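Local coordinates for protein endo-beta-1,2-glucanase (Talaromyces funiculosus, PDB 6IMV) that hydrolyses internal beta-1,2-glucosidic bonds of beta-1,2-glucan as a fungal glycoside hydrolase, captured here with the disaccharide sophorose, at residues A[252-261]-A[458-468]; A[302-310]-A[384-392]. One frame throughout, in Å; residues are numbered along the deposited sequence.

Contact 1 (A[252-261]-A[458-468])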
loop_
_atom_site.group_PDB
_atom_site.type_symbol
_atom_site.label_atom_id
_atom_site.label_comp_id
_atom_site.label_asym_id
_atom_site.label_seq_id
_atom_site.Cartn_x
_atom_site.Cartn_y
_atom_site.Cartn_z
ATOM N N GLU A 252 10.334 3.001 6.263
ATOM C CA GLU A 252 10.812 4.355 6.536
ATOM C C GLU A 252 9.717 5.203 7.198
ATOM O O GLU A 252 10.023 6.139 7.954
ATOM C CB GLU A 252 11.335 5.018 5.265
ATOM C CG GLU A 252 12.129 6.278 5.547
ATOM C CD GLU A 252 12.911 6.742 4.337
ATOM O OE1 GLU A 252 12.353 7.539 3.551
ATOM O OE2 GLU A 252 14.049 6.261 4.156
ATOM N N LEU A 253 8.452 4.882 6.929
ATOM C CA LEU A 253 7.327 5.591 7.559
ATOM C C LEU A 253 7.430 5.475 9.084
ATOM O O LEU A 253 7.204 6.457 9.803
ATOM C CB LEU A 253 6.000 5.029 7.040
ATOM C CG LEU A 253 5.663 5.364 5.587
ATOM C CD1 LEU A 253 4.290 4.822 5.225
ATOM C CD2 LEU A 253 5.732 6.864 5.338
ATOM N N PHE A 254 7.808 4.287 9.570
ATOM C CA PHE A 254 7.903 4.069 10.996
ATOM C C PHE A 254 9.086 4.845 11.582
ATOM O O PHE A 254 8.975 5.375 12.694
ATOM C CB PHE A 254 8.008 2.587 11.358
ATOM C CG PHE A 254 7.753 2.387 12.826
ATOM C CD1 PHE A 254 6.466 2.444 13.322
ATOM C CD2 PHE A 254 8.802 2.277 13.722
ATOM C CE1 PHE A 254 6.222 2.323 14.682
ATOM C CE2 PHE A 254 8.553 2.149 15.079
ATOM C CZ PHE A 254 7.270 2.174 15.552
ATOM N N THR A 255 10.201 4.911 10.848
ATOM C CA THR A 255 11.347 5.726 11.251
ATOM C C THR A 255 10.889 7.148 11.607
ATOM O O THR A 255 11.260 7.670 12.658
ATOM C CB THR A 255 12.427 5.795 10.167
ATOM O OG1 THR A 255 12.798 4.464 9.814
ATOM C CG2 THR A 255 13.659 6.549 10.613
ATOM N N TRP A 256 10.091 7.758 10.723
ATOM C CA TRP A 256 9.594 9.120 10.919
ATOM C C TRP A 256 8.731 9.212 12.180
ATOM O O TRP A 256 8.749 10.250 12.869
ATOM C CB TRP A 256 8.807 9.610 9.705
ATOM C CG TRP A 256 9.644 9.913 8.499
ATOM C CD1 TRP A 256 9.573 9.298 7.285
ATOM C CD2 TRP A 256 10.647 10.940 8.376
ATOM N NE1 TRP A 256 10.466 9.867 6.417
ATOM C CE2 TRP A 256 11.133 10.880 7.053
ATOM C CE3 TRP A 256 11.170 11.910 9.242
ATOM C CZ2 TRP A 256 12.125 11.737 6.585
ATOM C CZ3 TRP A 256 12.154 12.761 8.782
ATOM C CH2 TRP A 256 12.619 12.674 7.469
ATOM N N TRP A 257 7.940 8.164 12.438
ATOM C CA TRP A 257 7.090 8.125 13.613
ATOM C C TRP A 257 7.942 8.248 14.884
ATOM O O TRP A 257 7.633 9.073 15.765
ATOM C CB TRP A 257 6.214 6.870 13.636
ATOM C CG TRP A 257 5.027 7.049 14.528
ATOM C CD1 TRP A 257 4.830 6.526 15.771
ATOM C CD2 TRP A 257 3.890 7.887 14.260
ATOM N NE1 TRP A 257 3.631 6.951 16.280
ATOM C CE2 TRP A 257 3.031 7.786 15.372
ATOM C CE3 TRP A 257 3.509 8.686 13.176
ATOM C CZ2 TRP A 257 1.810 8.462 15.427
ATOM C CZ3 TRP A 257 2.307 9.357 13.230
ATOM C CH2 TRP A 257 1.472 9.246 14.346
ATOM N N LEU A 258 9.014 7.448 14.964
ATOM C CA LEU A 258 9.943 7.487 16.085
ATOM C C LEU A 258 10.598 8.866 16.183
ATOM O O LEU A 258 10.671 9.433 17.270
ATOM C CB LEU A 258 11.008 6.395 15.930
ATOM C CG LEU A 258 10.585 4.989 16.353
ATOM C CD1 LEU A 258 11.641 3.973 15.956
ATOM C CD2 LEU A 258 10.325 4.936 17.854
ATOM N N GLN A 259 11.079 9.392 15.050
ATOM C CA GLN A 259 11.813 10.655 15.067
ATOM C C GLN A 259 10.923 11.783 15.606
ATOM O O GLN A 259 11.337 12.517 16.490
ATOM C CB GLN A 259 12.327 11.044 13.684
ATOM C CG GLN A 259 12.786 12.495 13.625
ATOM C CD GLN A 259 13.639 12.798 12.420
ATOM O OE1 GLN A 259 14.028 11.909 11.675
ATOM N NE2 GLN A 259 13.956 14.070 12.239
ATOM N N PHE A 260 9.731 11.948 15.038
ATOM C CA PHE A 260 8.900 13.082 15.372
ATOM C C PHE A 260 8.225 12.919 16.738
ATOM O O PHE A 260 8.044 13.912 17.417
ATOM C CB PHE A 260 7.856 13.338 14.288
ATOM C CG PHE A 260 8.444 13.803 12.982
ATOM C CD1 PHE A 260 9.349 14.853 12.945
ATOM C CD2 PHE A 260 8.079 13.201 11.788
ATOM C CE1 PHE A 260 9.876 15.287 11.738
ATOM C CE2 PHE A 260 8.615 13.630 10.583
ATOM C CZ PHE A 260 9.512 14.676 10.557
ATOM N N PHE A 261 7.842 11.692 17.117
ATOM C CA PHE A 261 6.892 11.495 18.222
ATOM C C PHE A 261 7.390 10.544 19.319
ATOM O O PHE A 261 6.719 10.412 20.340
ATOM C CB PHE A 261 5.572 10.961 17.668
ATOM C CG PHE A 261 4.945 11.872 16.648
ATOM C CD1 PHE A 261 4.646 13.186 16.975
ATOM C CD2 PHE A 261 4.639 11.411 15.373
ATOM C CE1 PHE A 261 4.069 14.029 16.039
ATOM C CE2 PHE A 261 4.065 12.253 14.438
ATOM C CZ PHE A 261 3.784 13.563 14.768
ATOM N N GLU A 458 1.876 21.290 12.740
ATOM C CA GLU A 458 2.565 20.772 13.935
ATOM C C GLU A 458 4.067 21.068 13.857
ATOM O O GLU A 458 4.831 20.583 14.676
ATOM C CB GLU A 458 2.266 19.281 14.110
ATOM C CG GLU A 458 0.811 19.049 14.485
ATOM C CD GLU A 458 0.280 17.620 14.483
ATOM O OE1 GLU A 458 1.086 16.669 14.316
ATOM O OE2 GLU A 458 -0.947 17.475 14.638
ATOM N N ASN A 459 4.465 21.855 12.854
ATOM C CA ASN A 459 5.814 22.360 12.688
ATOM C C ASN A 459 6.834 21.211 12.639
ATOM O O ASN A 459 7.918 21.315 13.210
ATOM C CB ASN A 459 6.169 23.376 13.780
ATOM C CG ASN A 459 7.356 24.245 13.404
ATOM O OD1 ASN A 459 7.624 24.493 12.227
ATOM N ND2 ASN A 459 8.091 24.709 14.399
ATOM N N ILE A 460 6.505 20.129 11.923
ATOM C CA ILE A 460 7.491 19.081 11.648
ATOM C C ILE A 460 7.779 18.971 10.138
ATOM O O ILE A 460 8.685 18.232 9.734
ATOM C CB ILE A 460 7.052 17.737 12.264
ATOM C CG1 ILE A 460 5.683 17.272 11.756
ATOM C CG2 ILE A 460 7.108 17.804 13.794
ATOM C CD1 ILE A 460 5.336 15.854 12.167
ATOM N N TYR A 461 7.038 19.709 9.304
ATOM C CA TYR A 461 7.224 19.676 7.844
ATOM C C TYR A 461 8.651 20.098 7.457
ATOM O O TYR A 461 9.305 19.435 6.639
ATOM C CB TYR A 461 6.187 20.555 7.143
ATOM C CG TYR A 461 6.370 20.609 5.649
ATOM C CD1 TYR A 461 5.837 19.623 4.833
ATOM C CD2 TYR A 461 7.114 21.618 5.055
ATOM C CE1 TYR A 461 6.015 19.654 3.457
ATOM C CE2 TYR A 461 7.303 21.659 3.682
ATOM C CZ TYR A 461 6.756 20.671 2.882
ATOM O OH TYR A 461 6.945 20.692 1.536
ATOM N N ASN A 462 9.140 21.198 8.045
ATOM C CA ASN A 462 10.456 21.742 7.683
ATOM C C ASN A 462 11.548 20.723 8.021
ATOM O O ASN A 462 12.486 20.558 7.237
ATOM C CB ASN A 462 10.742 23.100 8.337
ATOM C CG ASN A 462 9.935 24.216 7.710
ATOM O OD1 ASN A 462 9.368 24.050 6.638
ATOM N ND2 ASN A 462 9.866 25.356 8.373
ATOM N N THR A 463 11.408 20.041 9.160
ATOM C CA THR A 463 12.370 19.021 9.585
ATOM C C THR A 463 12.404 17.865 8.579
ATOM O O THR A 463 13.489 17.391 8.209
ATOM C CB THR A 463 12.053 18.493 10.989
ATOM O OG1 THR A 463 12.164 19.590 11.895
ATOM C CG2 THR A 463 12.989 17.390 11.428
ATOM N N PHE A 464 11.214 17.403 8.172
ATOM C CA PHE A 464 11.074 16.347 7.171
ATOM C C PHE A 464 11.874 16.711 5.912
ATOM O O PHE A 464 12.752 15.952 5.462
ATOM C CB PHE A 464 9.596 16.123 6.843
ATOM C CG PHE A 464 9.338 15.150 5.721
ATOM C CD1 PHE A 464 9.308 13.785 5.962
ATOM C CD2 PHE A 464 9.119 15.598 4.426
ATOM C CE1 PHE A 464 9.061 12.886 4.939
ATOM C CE2 PHE A 464 8.872 14.697 3.397
ATOM C CZ PHE A 464 8.848 13.342 3.656
ATOM N N VAL A 465 11.585 17.893 5.364
ATOM C CA VAL A 465 12.177 18.336 4.089
ATOM C C VAL A 465 13.702 18.393 4.233
ATOM O O VAL A 465 14.432 17.823 3.415
ATOM C CB VAL A 465 11.595 19.677 3.603
ATOM C CG1 VAL A 465 12.329 20.186 2.376
ATOM C CG2 VAL A 465 10.097 19.575 3.325
ATOM N N GLU A 466 14.176 19.068 5.285
ATOM C CA GLU A 466 15.623 19.250 5.510
ATOM C C GLU A 466 16.339 17.899 5.558
ATOM O O GLU A 466 17.342 17.687 4.888
ATOM C CB GLU A 466 15.866 19.999 6.824
ATOM C CG GLU A 466 17.332 20.094 7.206
ATOM C CD GLU A 466 17.582 20.836 8.502
ATOM O OE1 GLU A 466 17.083 20.387 9.548
ATOM O OE2 GLU A 466 18.254 21.865 8.449
ATOM N N ARG A 467 15.824 17.001 6.400
ATOM C CA ARG A 467 16.439 15.707 6.609
ATOM C C ARG A 467 16.413 14.891 5.311
ATOM O O ARG A 467 17.416 14.317 4.916
ATOM C CB ARG A 467 15.711 14.964 7.736
ATOM C CG ARG A 467 16.115 13.504 7.902
ATOM C CD ARG A 467 17.605 13.291 8.116
ATOM N NE ARG A 467 18.075 13.866 9.365
ATOM C CZ ARG A 467 19.297 13.709 9.851
ATOM N NH1 ARG A 467 19.591 14.164 11.058
ATOM N NH2 ARG A 467 20.216 13.079 9.140
ATOM N N ILE A 468 15.247 14.792 4.672
ATOM C CA ILE A 468 15.088 13.795 3.606
ATOM C C ILE A 468 15.752 14.331 2.324
ATOM O O ILE A 468 16.344 13.569 1.579
ATOM C CB ILE A 468 13.612 13.371 3.440
ATOM C CG1 ILE A 468 13.488 11.976 2.815
ATOM C CG2 ILE A 468 12.815 14.402 2.655
ATOM C CD1 ILE A 468 14.291 10.887 3.511
HETATM O O HOH W 1 16.294 15.484 11.122
#
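Trp256 and Phe464 form the aromatic part of this crossing of helix 252-261 and helix 461-475: CD1 of Phe464 lies over one indole face, 3.5 Å from Trp256 CZ2, and the two planes meet obliquely at 48°. At the indole edge Ile468 CB packs 3.8 Å from Trp256 CZ2, while Arg467 lays its CG 3.6 Å from Trp256 CH2. A glycine in place of Trp256 would probably open a gap between the helices, with the Phe464 ring and the methylenes of Arg467 stripped of their packing surface.

Phe260 makes a CH-pi contact, with Ile460 CD1 over its face, 4.0 Å from the ring centroid. With chi1 at 58°, CG1 of Ile460 is set between backbone N and carbonyl carbon and carries CD1 to both Phe260 and Phe261. Thr463 CG2 and Phe464 CB close on the edge of the Phe260 ring.

Polar linkage is indirect: one water accepts from Gln259 NE2 and from Arg467 NE, both at 3.0 Å. Gln259 OE1 is hydrogen-bonded to Trp273 NE1, and Arg467 forms salt bridges with Glu471 and Glu270.

A Schellman motif with Asn459 as its C-prime residue ends helix 448-457, whose Met455 touches Phe260, Ile460 and Phe464; helix 266-276 presents Trp273 to Arg467 and Ile468.

Contact 2 (A[302-310]-A[384-392]). With GLC (alpha-D-glucopyranose), chain D.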
loop_
_atom_site.group_PDB
_atom_site.type_symbol
_atom_site.label_atom_id
_atom_site.label_comp_id
_atom_site.label_asym_id
_atom_site.label_seq_id
_atom_site.Cartn_x
_atom_site.Cartn_y
_atom_site.Cartn_z
ATOM N N SER A 302 10.174 -4.415 -6.435
ATOM C CA SER A 302 8.731 -4.539 -6.418
ATOM C C SER A 302 8.122 -3.145 -6.228
ATOM O O SER A 302 8.633 -2.358 -5.404
ATOM C CB SER A 302 8.288 -5.467 -5.314
ATOM O OG SER A 302 6.895 -5.341 -5.064
ATOM N N SER A 303 7.025 -2.871 -6.947
ATOM C CA SER A 303 6.334 -1.588 -6.867
ATOM C C SER A 303 5.958 -1.254 -5.415
ATOM O O SER A 303 5.973 -0.087 -5.032
ATOM C CB SER A 303 5.116 -1.563 -7.764
ATOM O OG SER A 303 5.487 -1.729 -9.121
ATOM N N HIS A 304 5.616 -2.274 -4.612
ATOM C CA HIS A 304 5.099 -2.051 -3.246
ATOM C C HIS A 304 6.123 -1.299 -2.389
ATOM O O HIS A 304 5.731 -0.607 -1.457
ATOM C CB HIS A 304 4.657 -3.364 -2.575
ATOM C CG HIS A 304 5.761 -4.097 -1.894
ATOM N ND1 HIS A 304 6.667 -4.885 -2.582
ATOM C CD2 HIS A 304 6.121 -4.163 -0.596
ATOM C CE1 HIS A 304 7.542 -5.395 -1.736
ATOM N NE2 HIS A 304 7.226 -4.972 -0.516
ATOM N N GLU A 305 7.418 -1.425 -2.721
ATOM C CA GLU A 305 8.511 -0.817 -1.941
ATOM C C GLU A 305 8.423 0.720 -1.931
ATOM O O GLU A 305 9.064 1.357 -1.099
ATOM C CB GLU A 305 9.873 -1.268 -2.483
ATOM C CG GLU A 305 10.114 -2.757 -2.344
ATOM C CD GLU A 305 11.220 -3.317 -3.236
ATOM O OE1 GLU A 305 12.072 -2.536 -3.701
ATOM O OE2 GLU A 305 11.204 -4.538 -3.489
ATOM N N THR A 306 7.619 1.298 -2.838
ATOM C CA THR A 306 7.492 2.743 -3.050
ATOM C C THR A 306 6.318 3.333 -2.243
ATOM O O THR A 306 6.080 4.532 -2.289
ATOM C CB THR A 306 7.369 3.007 -4.558
ATOM O OG1 THR A 306 8.587 2.570 -5.164
ATOM C CG2 THR A 306 7.122 4.454 -4.914
ATOM N N TRP A 307 5.633 2.485 -1.463
ATOM C CA TRP A 307 4.431 2.787 -0.661
ATOM C C TRP A 307 4.530 4.116 0.105
ATOM O O TRP A 307 3.526 4.812 0.240
ATOM C CB TRP A 307 4.209 1.628 0.310
ATOM C CG TRP A 307 2.880 1.500 0.987
ATOM C CD1 TRP A 307 2.288 2.368 1.857
ATOM C CD2 TRP A 307 2.047 0.323 0.965
ATOM N NE1 TRP A 307 1.120 1.833 2.337
ATOM C CE2 TRP A 307 0.954 0.571 1.826
ATOM C CE3 TRP A 307 2.127 -0.916 0.313
ATOM C CZ2 TRP A 307 -0.063 -0.364 2.025
ATOM C CZ3 TRP A 307 1.127 -1.842 0.518
ATOM C CH2 TRP A 307 0.048 -1.568 1.365
ATOM N N LYS A 308 5.708 4.435 0.654
ATOM C CA LYS A 308 5.869 5.576 1.563
ATOM C C LYS A 308 5.434 6.890 0.901
ATOM O O LYS A 308 4.963 7.785 1.590
ATOM C CB LYS A 308 7.309 5.686 2.071
ATOM C CG LYS A 308 8.339 6.112 1.034
ATOM C CD LYS A 308 9.767 5.894 1.480
ATOM C CE LYS A 308 10.777 6.514 0.539
ATOM N NZ LYS A 308 12.155 6.423 1.074
ATOM N N VAL A 309 5.587 7.003 -0.424
ATOM C CA VAL A 309 5.339 8.271 -1.124
ATOM C C VAL A 309 3.831 8.571 -1.162
ATOM O O VAL A 309 3.457 9.714 -1.389
ATOM C CB VAL A 309 5.956 8.291 -2.536
ATOM C CG1 VAL A 309 7.424 7.910 -2.504
ATOM C CG2 VAL A 309 5.185 7.421 -3.517
ATOM N N LEU A 310 2.994 7.552 -0.916
ATOM C CA LEU A 310 1.535 7.718 -0.806
ATOM C C LEU A 310 1.158 8.438 0.494
ATOM O O LEU A 310 0.044 8.956 0.600
ATOM C CB LEU A 310 0.831 6.357 -0.826
ATOM C CG LEU A 310 0.831 5.579 -2.141
ATOM C CD1 LEU A 310 0.379 4.147 -1.892
ATOM C CD2 LEU A 310 -0.064 6.240 -3.179
ATOM N N TYR A 384 -1.497 -3.878 -9.772
ATOM C CA TYR A 384 -1.120 -2.870 -8.758
ATOM C C TYR A 384 0.338 -2.416 -8.932
ATOM O O TYR A 384 0.731 -1.390 -8.357
ATOM C CB TYR A 384 -1.432 -3.363 -7.345
ATOM C CG TYR A 384 -0.300 -3.945 -6.542
ATOM C CD1 TYR A 384 -0.002 -5.298 -6.601
ATOM C CD2 TYR A 384 0.423 -3.167 -5.655
ATOM C CE1 TYR A 384 1.003 -5.855 -5.827
ATOM C CE2 TYR A 384 1.443 -3.707 -4.880
ATOM C CZ TYR A 384 1.736 -5.057 -4.962
ATOM O OH TYR A 384 2.738 -5.595 -4.194
ATOM N N SER A 385 1.125 -3.151 -9.731
ATOM C CA SER A 385 2.477 -2.743 -10.121
ATOM C C SER A 385 2.497 -1.325 -10.718
ATOM O O SER A 385 3.533 -0.664 -10.700
ATOM C CB SER A 385 3.098 -3.729 -11.077
ATOM O OG SER A 385 2.390 -3.769 -12.313
ATOM N N VAL A 386 1.359 -0.858 -11.234
ATOM C CA VAL A 386 1.261 0.456 -11.883
ATOM C C VAL A 386 1.098 1.597 -10.861
ATOM O O VAL A 386 1.151 2.749 -11.264
ATOM C CB VAL A 386 0.091 0.514 -12.884
ATOM C CG1 VAL A 386 0.080 -0.676 -13.827
ATOM C CG2 VAL A 386 -1.250 0.670 -12.180
ATOM N N PHE A 387 0.852 1.315 -9.577
ATOM C CA PHE A 387 0.456 2.407 -8.666
ATOM C C PHE A 387 1.522 3.508 -8.639
ATOM O O PHE A 387 1.160 4.679 -8.701
ATOM C CB PHE A 387 0.021 1.891 -7.287
ATOM C CG PHE A 387 1.092 1.736 -6.245
ATOM C CD1 PHE A 387 1.639 2.842 -5.615
ATOM C CD2 PHE A 387 1.515 0.475 -5.851
ATOM C CE1 PHE A 387 2.616 2.691 -4.644
ATOM C CE2 PHE A 387 2.496 0.327 -4.884
ATOM C CZ PHE A 387 3.035 1.435 -4.271
ATOM N N PRO A 388 2.846 3.222 -8.599
ATOM C CA PRO A 388 3.845 4.292 -8.563
ATOM C C PRO A 388 3.906 5.071 -9.888
ATOM O O PRO A 388 4.205 6.260 -9.888
ATOM C CB PRO A 388 5.191 3.584 -8.306
ATOM C CG PRO A 388 4.823 2.161 -7.944
ATOM C CD PRO A 388 3.472 1.895 -8.571
ATOM N N THR A 389 3.616 4.385 -11.000
ATOM C CA THR A 389 3.562 5.002 -12.315
ATOM C C THR A 389 2.404 6.013 -12.354
ATOM O O THR A 389 2.552 7.120 -12.886
ATOM C CB THR A 389 3.417 3.945 -13.415
ATOM O OG1 THR A 389 4.242 2.821 -13.104
ATOM C CG2 THR A 389 3.769 4.488 -14.780
ATOM N N VAL A 390 1.266 5.628 -11.767
ATOM C CA VAL A 390 0.051 6.437 -11.775
ATOM C C VAL A 390 0.329 7.810 -11.139
ATOM O O VAL A 390 -0.207 8.818 -11.601
ATOM C CB VAL A 390 -1.114 5.711 -11.073
ATOM C CG1 VAL A 390 -2.252 6.665 -10.726
ATOM C CG2 VAL A 390 -1.622 4.547 -11.910
ATOM N N LEU A 391 1.164 7.845 -10.092
ATOM C CA LEU A 391 1.479 9.094 -9.380
ATOM C C LEU A 391 2.159 10.108 -10.312
ATOM O O LEU A 391 1.988 11.312 -10.116
ATOM C CB LEU A 391 2.353 8.782 -8.163
ATOM C CG LEU A 391 1.664 7.983 -7.052
ATOM C CD1 LEU A 391 2.637 7.622 -5.945
ATOM C CD2 LEU A 391 0.473 8.748 -6.486
ATOM N N PHE A 392 2.912 9.630 -11.317
ATOM C CA PHE A 392 3.617 10.499 -12.274
ATOM C C PHE A 392 2.825 10.715 -13.568
ATOM O O PHE A 392 2.916 11.787 -14.169
ATOM C CB PHE A 392 5.012 9.944 -12.584
ATOM C CG PHE A 392 5.982 10.194 -11.459
ATOM C CD1 PHE A 392 6.530 11.455 -11.284
ATOM C CD2 PHE A 392 6.297 9.197 -10.549
ATOM C CE1 PHE A 392 7.385 11.710 -10.229
ATOM C CE2 PHE A 392 7.157 9.450 -9.493
ATOM C CZ PHE A 392 7.698 10.708 -9.335
HETATM C C1 GLC D . 10.240 -7.183 4.225
HETATM C C2 GLC D . 8.909 -6.465 4.204
HETATM C C3 GLC D . 8.663 -5.825 2.850
HETATM C C4 GLC D . 9.786 -4.852 2.539
HETATM C C5 GLC D . 11.119 -5.601 2.589
HETATM C C6 GLC D . 12.299 -4.646 2.430
HETATM O O1 GLC D . 10.108 -8.296 3.316
HETATM O O2 GLC D . 7.884 -7.441 4.446
HETATM O O3 GLC D . 7.420 -5.125 2.818
HETATM O O4 GLC D . 9.553 -4.233 1.267
HETATM O O5 GLC D . 11.270 -6.283 3.841
HETATM O O6 GLC D . 12.329 -3.691 3.495
#
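His304 meets Tyr384 through its first side-chain atom, and from there it can be followed out to the bound sugar. Its CB sits 3.4 Å from Tyr384 OH, at the edge of the phenol ring and near its plane; the two side chains lie side by side and point the same way, and the hydroxyl is hydrogen-bonded to Ser346 O. A chi1 of 86° places CG between the backbone N and the carbonyl carbon, swinging the imidazole off toward the glucose. On the way, ND1 shares a hydrogen bond with Ser302 OG, which is likely to set the turn of the ring, and Glu305 CG rests over one imidazole face. At the tip NE2 donates to glucose O4 at 3.0 Å and, more weakly, to glucose O3 at 3.3 Å. The same sugar is hydrogen-bonded to Glu250 and Asp247.

The turn that presents His304 is a 3-10 segment, residues 303-307, within the loop leading to helix 318-337. The helix-rich ring of this enzyme is consistent with an (alpha/alpha)6-barrel, and this buried loop carries one of the residues that hydrogen-bond the sugar.

Behind the histidine, the turn is joined to residues 384-392. Ser303 OG donates to Ser385 O over 2.7 Å, reaching an in-plane lone pair at a C=O...O angle of 114°. Pro388 CG packs 3.7 Å from Ser303 CB. Phe387 pushes its ring against the turn: CZ approaches Ser303 O at 3.4 Å, and the backbone of His304 and Trp307 meets the ring edge. Leu310 CD1 touches Phe387 CE1 obliquely. Beyond, Val309 CG2 reaches Leu391 CD1 at 3.5 Å, while Leu310 lies across Leu391 at about a right angle.

Running from the N terminus, the chain passes a long run of helices and strands before helix 252-261, the first segment of contact 1, then helix 266-276 and strands 282-287 and 290-296 before the loop at 302-310. Helix 318-337 and strands 347-352 and 357-362 follow, until residues 384-392 come back to that loop and contact 2 closes. Further helices lead to 458-468, where contact 1 closes a wider loop with contact 2 nested inside it. Their centres are about 21 Å apart, yet the two meet through their earlier segments: Glu252 OE1, also hydrogen-bonded to Tyr314, forms a salt bridge with Lys308 NZ at 2.7 Å, with Leu253 packed on Lys308 beside it. Peripheral helix pair and buried sugar-contacting loop are thereby joined.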